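Local atomic coordinates of mannan endo-1,4-beta-mannosidase (Mytilus edulis, PDB entry 2C0H), a protein that hydrolyses the beta-1,4-mannosidic linkages in the backbone of mannans, acting inside the chain and needing at least a mannotetraose as substrate. Residues A[174-179]-A[246-251]; A[241-246]-A[254-259]; A[171-174]-A[179-182]. The protein carries 3 engineered substitutions. All coordinates share one frame; numbering follows the deposited sequence.

Contact 1. Residues A[174-179]-A[246-251]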
ATOM      1  N   SER A 174     -18.147  12.431 -16.446  1.00 27.16           N
ATOM      2  CA  SER A 174     -18.979  11.256 -16.185  1.00 27.73           C
ATOM      3  C   SER A 174     -20.291  11.653 -15.527  1.00 28.11           C
ATOM      4  O   SER A 174     -20.342  12.620 -14.769  1.00 27.93           O
ATOM      5  CB  SER A 174     -18.241  10.263 -15.282  1.00 27.90           C
ATOM      6  OG  SER A 174     -19.064   9.153 -14.941  1.00 28.25           O
ATOM      7  N   SER A 175     -21.343  10.885 -15.817  1.00 28.84           N
ATOM      8  CA  SER A 175     -22.631  11.009 -15.125  1.00 29.43           C
ATOM      9  C   SER A 175     -22.560  10.485 -13.689  1.00 29.65           C
ATOM     10  O   SER A 175     -23.361  10.892 -12.837  1.00 29.91           O
ATOM     11  CB  SER A 175     -23.723  10.257 -15.892  1.00 29.44           C
ATOM     12  OG  SER A 175     -23.877  10.792 -17.196  1.00 31.53           O
ATOM     13  N   GLU A 176     -21.619   9.575 -13.429  1.00 30.14           N
ATOM     14  CA  GLU A 176     -21.303   9.127 -12.074  1.00 30.01           C
ATOM     15  C   GLU A 176     -20.183  10.023 -11.559  1.00 29.91           C
ATOM     16  O   GLU A 176     -19.074   9.978 -12.090  1.00 29.48           O
ATOM     17  CB  GLU A 176     -20.853   7.660 -12.070  1.00 30.47           C
ATOM     18  CG  GLU A 176     -20.414   7.128 -10.697  1.00 31.40           C
ATOM     19  CD  GLU A 176     -21.543   7.109  -9.675  1.00 34.20           C
ATOM     20  OE1 GLU A 176     -22.636   6.605 -10.009  1.00 36.11           O
ATOM     21  OE2 GLU A 176     -21.334   7.582  -8.536  1.00 36.35           O
ATOM     22  N   PRO A 177     -20.465  10.849 -10.535  1.00 29.72           N
ATOM     23  CA  PRO A 177     -19.458  11.779 -10.019  1.00 29.81           C
ATOM     24  C   PRO A 177     -18.108  11.168  -9.650  1.00 29.77           C
ATOM     25  O   PRO A 177     -17.078  11.779  -9.930  1.00 29.92           O
ATOM     26  CB  PRO A 177     -20.133  12.367  -8.772  1.00 29.91           C
ATOM     27  CG  PRO A 177     -21.564  12.281  -9.050  1.00 29.82           C
ATOM     28  CD  PRO A 177     -21.747  11.000  -9.820  1.00 29.86           C
ATOM     29  N   CYS A 178     -18.098   9.985  -9.041  1.00 29.55           N
ATOM     30  CA  CYS A 178     -16.830   9.401  -8.582  1.00 29.53           C
ATOM     31  C   CYS A 178     -15.936   8.906  -9.726  1.00 28.48           C
ATOM     32  O   CYS A 178     -14.741   8.690  -9.510  1.00 29.08           O
ATOM     33  CB  CYS A 178     -17.061   8.289  -7.552  1.00 29.99           C
ATOM     34  SG  CYS A 178     -18.078   6.909  -8.116  1.00 35.39           S
ATOM     35  N   PHE A 179     -16.495   8.731 -10.927  1.00 27.03           N
ATOM     36  CA  PHE A 179     -15.688   8.388 -12.112  1.00 26.31           C
ATOM     37  C   PHE A 179     -15.244   9.607 -12.924  1.00 25.45           C
ATOM     38  O   PHE A 179     -14.501   9.457 -13.895  1.00 25.61           O
ATOM     39  CB  PHE A 179     -16.430   7.430 -13.049  1.00 26.47           C
ATOM     40  CG  PHE A 179     -16.840   6.125 -12.415  1.00 26.12           C
ATOM     41  CD1 PHE A 179     -16.090   5.541 -11.397  1.00 26.82           C
ATOM     42  CD2 PHE A 179     -17.965   5.459 -12.873  1.00 26.50           C
ATOM     43  CE1 PHE A 179     -16.483   4.337 -10.831  1.00 27.07           C
ATOM     44  CE2 PHE A 179     -18.354   4.249 -12.320  1.00 26.50           C
ATOM     45  CZ  PHE A 179     -17.621   3.692 -11.297  1.00 26.93           C
ATOM     46  N   LEU A 246     -15.975   1.774  -5.505  1.00 15.97           N
ATOM     47  CA  LEU A 246     -15.421   0.454  -5.845  1.00 16.12           C
ATOM     48  C   LEU A 246     -16.508  -0.551  -6.190  1.00 16.06           C
ATOM     49  O   LEU A 246     -16.345  -1.364  -7.112  1.00 14.92           O
ATOM     50  CB  LEU A 246     -14.535  -0.112  -4.730  1.00 15.79           C
ATOM     51  CG  LEU A 246     -13.244   0.656  -4.464  1.00 14.87           C
ATOM     52  CD1 LEU A 246     -12.498  -0.007  -3.344  1.00 14.75           C
ATOM     53  CD2 LEU A 246     -12.373   0.762  -5.708  1.00 16.00           C
ATOM     54  N   VAL A 247     -17.606  -0.507  -5.449  1.00 16.07           N
ATOM     55  CA  VAL A 247     -18.698  -1.454  -5.704  1.00 17.02           C
ATOM     56  C   VAL A 247     -19.414  -1.072  -7.000  1.00 17.54           C
ATOM     57  O   VAL A 247     -19.800  -1.958  -7.777  1.00 17.34           O
ATOM     58  CB  VAL A 247     -19.642  -1.580  -4.487  1.00 17.39           C
ATOM     59  CG1 VAL A 247     -20.788  -2.543  -4.781  1.00 18.48           C
ATOM     60  CG2 VAL A 247     -18.879  -2.064  -3.289  1.00 17.56           C
ATOM     61  N   LYS A 248     -19.571   0.223  -7.276  1.00 17.52           N
ATOM     62  CA  LYS A 248     -20.139   0.662  -8.564  1.00 17.75           C
ATOM     63  C   LYS A 248     -19.233   0.221  -9.722  1.00 17.67           C
ATOM     64  O   LYS A 248     -19.716  -0.198 -10.775  1.00 17.90           O
ATOM     65  CB  LYS A 248     -20.350   2.181  -8.581  1.00 18.79           C
ATOM     66  CG  LYS A 248     -20.991   2.733  -9.854  1.00 20.86           C
ATOM     67  CD  LYS A 248     -22.478   2.447  -9.932  1.00 25.10           C
ATOM     68  CE  LYS A 248     -23.127   3.209 -11.091  1.00 25.97           C
ATOM     69  NZ  LYS A 248     -24.617   3.055 -11.158  1.00 28.16           N
ATOM     70  N   ALA A 249     -17.917   0.291  -9.515  1.00 16.85           N
ATOM     71  CA  ALA A 249     -16.954  -0.060 -10.564  1.00 16.94           C
ATOM     72  C   ALA A 249     -16.880  -1.552 -10.895  1.00 17.07           C
ATOM     73  O   ALA A 249     -16.833  -1.910 -12.078  1.00 17.70           O
ATOM     74  CB  ALA A 249     -15.567   0.445 -10.184  1.00 16.82           C
ATOM     75  N   GLY A 250     -16.834  -2.409  -9.871  1.00 16.47           N
ATOM     76  CA  GLY A 250     -16.586  -3.852 -10.044  1.00 16.67           C
ATOM     77  C   GLY A 250     -17.723  -4.789  -9.655  1.00 16.71           C
ATOM     78  O   GLY A 250     -17.718  -5.966 -10.021  1.00 16.64           O
ATOM     79  N   GLY A 251     -18.663  -4.304  -8.858  1.00 17.53           N
ATOM     80  CA  GLY A 251     -19.837  -5.106  -8.499  1.00 18.30           C
ATOM     81  C   GLY A 251     -19.720  -6.055  -7.321  1.00 19.22           C
ATOM     82  O   GLY A 251     -20.714  -6.696  -6.959  1.00 20.80           O
TER

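Contact 2. Residues A[241-246]-A[254-259]. With SO4 (sulfate ion), chain B.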
ATOM      1  N   TYR A 241     -11.633   5.458  -4.194  1.00 17.10           N
ATOM      2  CA  TYR A 241     -11.497   4.210  -3.423  1.00 17.19           C
ATOM      3  C   TYR A 241     -12.537   4.018  -2.334  1.00 16.77           C
ATOM      4  O   TYR A 241     -12.382   3.124  -1.513  1.00 16.18           O
ATOM      5  CB  TYR A 241     -10.077   4.123  -2.844  1.00 18.49           C
ATOM      6  CG  TYR A 241      -9.050   4.361  -3.916  1.00 18.78           C
ATOM      7  CD1 TYR A 241      -8.875   3.447  -4.942  1.00 19.72           C
ATOM      8  CD2 TYR A 241      -8.291   5.522  -3.932  1.00 20.02           C
ATOM      9  CE1 TYR A 241      -7.952   3.676  -5.949  1.00 20.30           C
ATOM     10  CE2 TYR A 241      -7.368   5.753  -4.927  1.00 20.18           C
ATOM     11  CZ  TYR A 241      -7.198   4.837  -5.926  1.00 19.83           C
ATOM     12  OH  TYR A 241      -6.271   5.071  -6.924  1.00 22.19           O
ATOM     13  N   SER A 242     -13.594   4.828  -2.349  1.00 17.01           N
ATOM     14  CA  SER A 242     -14.677   4.691  -1.371  1.00 16.92           C
ATOM     15  C   SER A 242     -15.424   3.399  -1.664  1.00 16.89           C
ATOM     16  O   SER A 242     -15.366   2.908  -2.775  1.00 16.58           O
ATOM     17  CB  SER A 242     -15.641   5.880  -1.427  1.00 17.74           C
ATOM     18  OG  SER A 242     -16.431   5.893  -2.618  1.00 18.67           O
ATOM     19  N   ASP A 243     -16.128   2.879  -0.667  1.00 17.33           N
ATOM     20  CA  ASP A 243     -16.941   1.667  -0.855  1.00 18.08           C
ATOM     21  C   ASP A 243     -17.897   1.853  -2.030  1.00 18.62           C
ATOM     22  O   ASP A 243     -18.017   0.970  -2.893  1.00 17.70           O
ATOM     23  CB  ASP A 243     -17.759   1.349   0.409  1.00 18.33           C
ATOM     24  CG  ASP A 243     -16.901   0.967   1.605  1.00 20.66           C
ATOM     25  OD1 ASP A 243     -15.658   0.893   1.488  1.00 21.20           O
ATOM     26  OD2 ASP A 243     -17.480   0.734   2.690  1.00 25.17           O
ATOM     27  N   HIS A 244     -18.588   2.994  -2.057  1.00 19.61           N
ATOM     28  CA  HIS A 244     -19.555   3.298  -3.128  1.00 20.04           C
ATOM     29  C   HIS A 244     -18.943   3.240  -4.528  1.00 20.20           C
ATOM     30  O   HIS A 244     -19.510   2.617  -5.436  1.00 20.16           O
ATOM     31  CB  HIS A 244     -20.220   4.665  -2.916  1.00 21.30           C
ATOM     32  CG  HIS A 244     -21.269   4.975  -3.932  1.00 23.20           C
ATOM     33  ND1 HIS A 244     -22.563   4.507  -3.828  1.00 27.78           N
ATOM     34  CD2 HIS A 244     -21.213   5.677  -5.087  1.00 27.46           C
ATOM     35  CE1 HIS A 244     -23.261   4.919  -4.872  1.00 28.84           C
ATOM     36  NE2 HIS A 244     -22.465   5.630  -5.652  1.00 29.69           N
ATOM     37  N   CYS A 245     -17.790   3.881  -4.705  1.00 20.12           N
ATOM     38  CA  CYS A 245     -17.112   3.891  -5.990  1.00 19.06           C
ATOM     39  C   CYS A 245     -16.619   2.501  -6.414  1.00 17.39           C
ATOM     40  O   CYS A 245     -16.814   2.099  -7.562  1.00 16.55           O
ATOM     41  CB  CYS A 245     -15.929   4.860  -5.955  1.00 19.79           C
ATOM     42  SG  CYS A 245     -15.080   5.062  -7.526  1.00 26.32           S
ATOM     43  N   LEU A 246     -15.975   1.774  -5.505  1.00 15.97           N
ATOM     44  CA  LEU A 246     -15.421   0.454  -5.845  1.00 16.12           C
ATOM     45  C   LEU A 246     -16.508  -0.551  -6.190  1.00 16.06           C
ATOM     46  O   LEU A 246     -16.345  -1.364  -7.112  1.00 14.92           O
ATOM     47  CB  LEU A 246     -14.535  -0.112  -4.730  1.00 15.79           C
ATOM     48  CG  LEU A 246     -13.244   0.656  -4.464  1.00 14.87           C
ATOM     49  CD1 LEU A 246     -12.498  -0.007  -3.344  1.00 14.75           C
ATOM     50  CD2 LEU A 246     -12.373   0.762  -5.708  1.00 16.00           C
ATOM     51  N   SER A 254     -18.175  -7.186  -1.157  1.00 20.04           N
ATOM     52  CA  SER A 254     -17.135  -7.385  -0.146  1.00 19.71           C
ATOM     53  C   SER A 254     -15.811  -6.740  -0.532  1.00 18.95           C
ATOM     54  O   SER A 254     -14.872  -6.768   0.258  1.00 19.03           O
ATOM     55  CB  SER A 254     -16.887  -8.872   0.079  1.00 20.62           C
ATOM     56  OG  SER A 254     -16.459  -9.496  -1.115  1.00 22.76           O
ATOM     57  N   GLY A 255     -15.745  -6.180  -1.733  1.00 17.58           N
ATOM     58  CA  GLY A 255     -14.484  -5.698  -2.302  1.00 16.81           C
ATOM     59  C   GLY A 255     -14.187  -4.271  -1.924  1.00 15.77           C
ATOM     60  O   GLY A 255     -14.062  -3.413  -2.782  1.00 16.33           O
ATOM     61  N   THR A 256     -14.058  -4.042  -0.623  1.00 16.16           N
ATOM     62  CA  THR A 256     -13.821  -2.713  -0.072  1.00 15.76           C
ATOM     63  C   THR A 256     -12.492  -2.717   0.691  1.00 14.38           C
ATOM     64  O   THR A 256     -12.009  -3.765   1.115  1.00 14.59           O
ATOM     65  CB  THR A 256     -14.960  -2.316   0.884  1.00 16.86           C
ATOM     66  OG1 THR A 256     -15.134  -3.344   1.877  1.00 20.26           O
ATOM     67  CG2 THR A 256     -16.275  -2.137   0.097  1.00 18.24           C
ATOM     68  N   LEU A 257     -11.897  -1.539   0.836  1.00 13.97           N
ATOM     69  CA  LEU A 257     -10.616  -1.436   1.530  1.00 13.67           C
ATOM     70  C   LEU A 257     -10.822  -1.381   3.035  1.00 13.53           C
ATOM     71  O   LEU A 257     -11.893  -0.980   3.514  1.00 14.37           O
ATOM     72  CB  LEU A 257      -9.868  -0.177   1.072  1.00 13.52           C
ATOM     73  CG  LEU A 257      -9.607  -0.012  -0.428  1.00 14.48           C
ATOM     74  CD1 LEU A 257      -8.761   1.246  -0.650  1.00 16.35           C
ATOM     75  CD2 LEU A 257      -8.932  -1.231  -1.016  1.00 15.20           C
ATOM     76  N   SER A 258      -9.783  -1.773   3.770  1.00 13.27           N
ATOM     77  CA  SER A 258      -9.751  -1.702   5.233  1.00 13.68           C
ATOM     78  C   SER A 258      -9.345  -0.315   5.685  1.00 13.51           C
ATOM     79  O   SER A 258      -9.911   0.226   6.625  1.00 12.98           O
ATOM     80  CB  SER A 258      -8.741  -2.706   5.780  1.00 14.26           C
ATOM     81  OG  SER A 258      -8.990  -4.020   5.293  1.00 15.90           O
ATOM     82  N   PHE A 259      -8.317   0.224   5.040  1.00 13.46           N
ATOM     83  CA  PHE A 259      -7.842   1.568   5.316  1.00 13.38           C
ATOM     84  C   PHE A 259      -7.299   2.208   4.046  1.00 12.89           C
ATOM     85  O   PHE A 259      -7.063   1.532   3.041  1.00 12.60           O
ATOM     86  CB  PHE A 259      -6.839   1.626   6.495  1.00 14.52           C
ATOM     87  CG  PHE A 259      -5.557   0.862   6.297  1.00 14.56           C
ATOM     88  CD1 PHE A 259      -4.482   1.443   5.637  1.00 16.13           C
ATOM     89  CD2 PHE A 259      -5.386  -0.414   6.847  1.00 16.85           C
ATOM     90  CE1 PHE A 259      -3.285   0.753   5.466  1.00 16.12           C
ATOM     91  CE2 PHE A 259      -4.187  -1.104   6.696  1.00 18.67           C
ATOM     92  CZ  PHE A 259      -3.135  -0.516   5.996  1.00 18.19           C
TER
HETATM   93  S   SO4 B 401     -18.402   5.137   1.496  1.00 26.64           S
HETATM   94  O1  SO4 B 401     -17.085   4.516   1.637  1.00 25.50           O
HETATM   95  O2  SO4 B 401     -18.977   4.757   0.202  1.00 27.23           O
HETATM   96  O3  SO4 B 401     -18.335   6.597   1.536  1.00 27.91           O
HETATM   97  O4  SO4 B 401     -19.286   4.662   2.565  1.00 28.13           O
HETATM   98  O   HOH W   1     -13.394   0.902  -0.049  1.00 16.08           O

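Contact 3. Residues A[171-174]-A[179-182]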
ATOM      1  N   GLY A 171      -9.291  14.365 -16.976  1.00 20.66           N
ATOM      2  CA  GLY A 171     -10.102  15.290 -17.758  1.00 21.68           C
ATOM      3  C   GLY A 171     -11.387  14.720 -18.325  1.00 22.67           C
ATOM      4  O   GLY A 171     -12.018  15.345 -19.185  1.00 23.12           O
ATOM      5  N   GLU A 172     -11.791  13.551 -17.842  1.00 23.26           N
ATOM      6  CA  GLU A 172     -12.961  12.867 -18.383  1.00 24.35           C
ATOM      7  C   GLU A 172     -14.216  13.222 -17.596  1.00 24.91           C
ATOM      8  O   GLU A 172     -14.220  13.160 -16.373  1.00 24.63           O
ATOM      9  CB  GLU A 172     -12.761  11.350 -18.370  1.00 24.83           C
ATOM     10  CG  GLU A 172     -11.636  10.865 -19.266  1.00 28.27           C
ATOM     11  CD  GLU A 172     -12.056   9.719 -20.185  1.00 34.79           C
ATOM     12  OE1 GLU A 172     -12.055   9.926 -21.423  1.00 38.46           O
ATOM     13  OE2 GLU A 172     -12.388   8.617 -19.680  1.00 38.18           O
ATOM     14  N   SER A 173     -15.277  13.594 -18.310  1.00 25.45           N
ATOM     15  CA  SER A 173     -16.586  13.810 -17.704  1.00 26.33           C
ATOM     16  C   SER A 173     -17.293  12.479 -17.465  1.00 26.49           C
ATOM     17  O   SER A 173     -17.067  11.518 -18.191  1.00 26.68           O
ATOM     18  CB  SER A 173     -17.454  14.683 -18.613  1.00 26.64           C
ATOM     19  OG  SER A 173     -16.907  15.984 -18.717  1.00 28.82           O
ATOM     20  N   SER A 174     -18.147  12.431 -16.446  1.00 27.16           N
ATOM     21  CA  SER A 174     -18.979  11.256 -16.185  1.00 27.73           C
ATOM     22  C   SER A 174     -20.291  11.653 -15.527  1.00 28.11           C
ATOM     23  O   SER A 174     -20.342  12.620 -14.769  1.00 27.93           O
ATOM     24  CB  SER A 174     -18.241  10.263 -15.282  1.00 27.90           C
ATOM     25  OG  SER A 174     -19.064   9.153 -14.941  1.00 28.25           O
ATOM     26  N   PHE A 179     -16.495   8.731 -10.927  1.00 27.03           N
ATOM     27  CA  PHE A 179     -15.688   8.388 -12.112  1.00 26.31           C
ATOM     28  C   PHE A 179     -15.244   9.607 -12.924  1.00 25.45           C
ATOM     29  O   PHE A 179     -14.501   9.457 -13.895  1.00 25.61           O
ATOM     30  CB  PHE A 179     -16.430   7.430 -13.049  1.00 26.47           C
ATOM     31  CG  PHE A 179     -16.840   6.125 -12.415  1.00 26.12           C
ATOM     32  CD1 PHE A 179     -16.090   5.541 -11.397  1.00 26.82           C
ATOM     33  CD2 PHE A 179     -17.965   5.459 -12.873  1.00 26.50           C
ATOM     34  CE1 PHE A 179     -16.483   4.337 -10.831  1.00 27.07           C
ATOM     35  CE2 PHE A 179     -18.354   4.249 -12.320  1.00 26.50           C
ATOM     36  CZ  PHE A 179     -17.621   3.692 -11.297  1.00 26.93           C
ATOM     37  N   ASP A 180     -15.692  10.797 -12.537  1.00 24.59           N
ATOM     38  CA  ASP A 180     -15.358  12.033 -13.240  1.00 23.62           C
ATOM     39  C   ASP A 180     -13.928  12.414 -12.861  1.00 22.49           C
ATOM     40  O   ASP A 180     -13.604  12.464 -11.678  1.00 22.34           O
ATOM     41  CB  ASP A 180     -16.355  13.137 -12.833  1.00 24.56           C
ATOM     42  CG  ASP A 180     -16.275  14.379 -13.714  1.00 25.38           C
ATOM     43  OD1 ASP A 180     -17.241  14.648 -14.468  1.00 28.12           O
ATOM     44  OD2 ASP A 180     -15.268  15.112 -13.634  1.00 26.23           O
ATOM     45  N   THR A 181     -13.067  12.664 -13.845  1.00 20.86           N
ATOM     46  CA  THR A 181     -11.669  12.995 -13.554  1.00 20.93           C
ATOM     47  C   THR A 181     -11.282  14.406 -14.014  1.00 20.71           C
ATOM     48  O   THR A 181     -10.095  14.695 -14.177  1.00 19.75           O
ATOM     49  CB  THR A 181     -10.695  11.954 -14.164  1.00 20.21           C
ATOM     50  OG1 THR A 181     -10.847  11.916 -15.587  1.00 18.97           O
ATOM     51  CG2 THR A 181     -10.954  10.566 -13.596  1.00 20.76           C
ATOM     52  N   ARG A 182     -12.264  15.290 -14.192  1.00 21.17           N
ATOM     53  CA  ARG A 182     -11.977  16.677 -14.614  1.00 21.99           C
ATOM     54  C   ARG A 182     -11.127  17.400 -13.586  1.00 21.82           C
ATOM     55  O   ARG A 182     -10.283  18.228 -13.943  1.00 22.07           O
ATOM     56  CB  ARG A 182     -13.258  17.468 -14.914  1.00 22.45           C
ATOM     57  CG  ARG A 182     -13.903  17.065 -16.219  1.00 24.22           C
ATOM     58  CD  ARG A 182     -15.135  17.880 -16.523  1.00 26.07           C
ATOM     59  NE  ARG A 182     -16.227  17.591 -15.593  1.00 29.86           N
ATOM     60  CZ  ARG A 182     -16.620  18.381 -14.591  1.00 32.41           C
ATOM     61  NH1 ARG A 182     -16.021  19.544 -14.340  1.00 35.01           N
ATOM     62  NH2 ARG A 182     -17.633  17.999 -13.822  1.00 32.92           N
TER

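Contact 1. Residues A[174-179]-A[246-251]
Phe179 reaches from the 174-179 loop to helix 243-250 and sets its CZ corner between two consecutive helix residues. Phe179 CZ lies 3.8 Å from Lys248 CG and 4.0 Å from Ala249 CB, while the backbone N of Ala249 meets the ring at its edge, in the ring plane. The first torsion turns CG away from the carbonyl carbon (chi1 -59°), which sends the ring out toward the helix. A small alanine suits this place because the ring can come close to the helix backbone. Lys248 crosses the phenyl at about a right angle: its CG touches the ring obliquely, and a bend at chi2 (75°) then carries the amine past the ring toward Glu176. There Glu176 OE1 touches the aliphatic Lys248 CE at 3.6 Å but stays 4.2 Å from Lys248 NZ, beyond a salt bridge, though the opposite charges probably still favour each other. Glu176 CG and Cys178 SG both lie above one face of the Phe179 ring, each offset toward the rim. Behind these side chains, Glu176 O accepts from Ser174 OG and Phe179 N on opposite faces of its carbonyl plane, which steadies the turn. The aromatic edge and lysine stem thus join the short 3-10 turn at 177-179, in the long excursion after strand 155-162, to an outer helix of the TIM barrel, away from the annotated sites.

Contact 2. Residues A[241-246]-A[254-259]
Asp243 and Thr256 meet where the first turn of helix 243-250 passes the chain leading to strand 260-263. The carboxylate slants across the threonine, Asp243 OD1 lying 3.3 Å from Thr256 CB. Thr256 OG1 sits between the backbone N and the carbonyl carbon (chi1 53°), which leaves the methyl CG2, anti to the carbonyl carbon, as the branch laid against the acid. For its polar partners Asp243 OD1 has a water, which donates to it at 2.7 Å, and Lys288, with which it forms a salt bridge. The same water donates to Tyr241 O and accepts from Leu257 N, bridging the two segments. In this (beta/alpha)8 barrel of glycoside hydrolase family 5, the pair of segments brings an outer helix back to the next barrel strand. On the apolar side, Leu246 and Leu257 run at about a right angle, Leu246 CD1 lying 4.1 Å from Leu257 CG; Val205 of helix 198-215 touches both. Leu257 CD1 meets Tyr241 CB at 3.9 Å, whereas the phenol leads away to bond Glu165 through its OH; the side chain of Tyr241 is about 7 Å from that of Glu163, the probable proton donor. Ser242 is the N-cap, its OG accepting from Cys245 N. At this N-terminal end of the helix Asp243 N bonds O1 of a sulfate, probably from the crystallisation liquor, at 3.0 Å and His244 N bonds its O2 at 2.9 Å; Lys287 adds a third donor.

Contact 3. Residues A[171-174]-A[179-182]
Residues 171-174 and 179-182 run roughly antiparallel, their end-to-end directions 139° apart, and are joined through the backbone by Gly171 N to Thr181 O (2.9 Å) and Thr181 N to Glu172 O (2.8 Å). Gly171 has a positive phi, a backbone shape that glycine adopts easily because it has no side chain. Thr181 lies side by side with Glu172, and its OG1, held between the backbone N and the carbonyl carbon (chi1 60°), accepts from Glu172 N at 2.9 Å while also bonding Lys169 O. Asp180 serves both sides of the turn. Its OD1 takes Ser174 N at 3.1 Å from above the carboxylate plane, and its OD2 accepts from Arg182 N on the anti side, making an Asx turn. Arg182 folds back at chi3 (-68°) to form a salt bridge with Asp180, NE to OD2 3.3 Å, and its CD passes 3.4 Å from Ser173 OG. Asp180 and Thr181 suit their buried places because their short side chains carry oxygens that can accept from nearby backbone N-H groups. The loop belongs to the connection between strand 155-162 and helix 198-215: Thr181 rests on Ala198 at the start of that helix, and Phe179 reaches both it and helix 243-250.

How the contacts relate
Along the chain contact 3 closes first, within the loop between strand 155-162 and helix 198-215; contact 1 starts from the same loop, sharing Ser174 and Phe179, and jumps to helix 243-250. Contact 2 links that helix to the approach to strand 260-263, and its segments alternate with those of contact 1, the two sharing Leu246. Centres of contacts 1 and 2, and of 1 and 3, are about 11 Å apart; those of 2 and 3 are about 19 Å apart. Contacts 1 and 2 also meet where Cys178 SG lies 3.6 Å from Cys245 SG, packed without a disulfide. Together the three contacts connect the peripheral loop, through outer helix 243-250, with the approach to barrel strand 260-263.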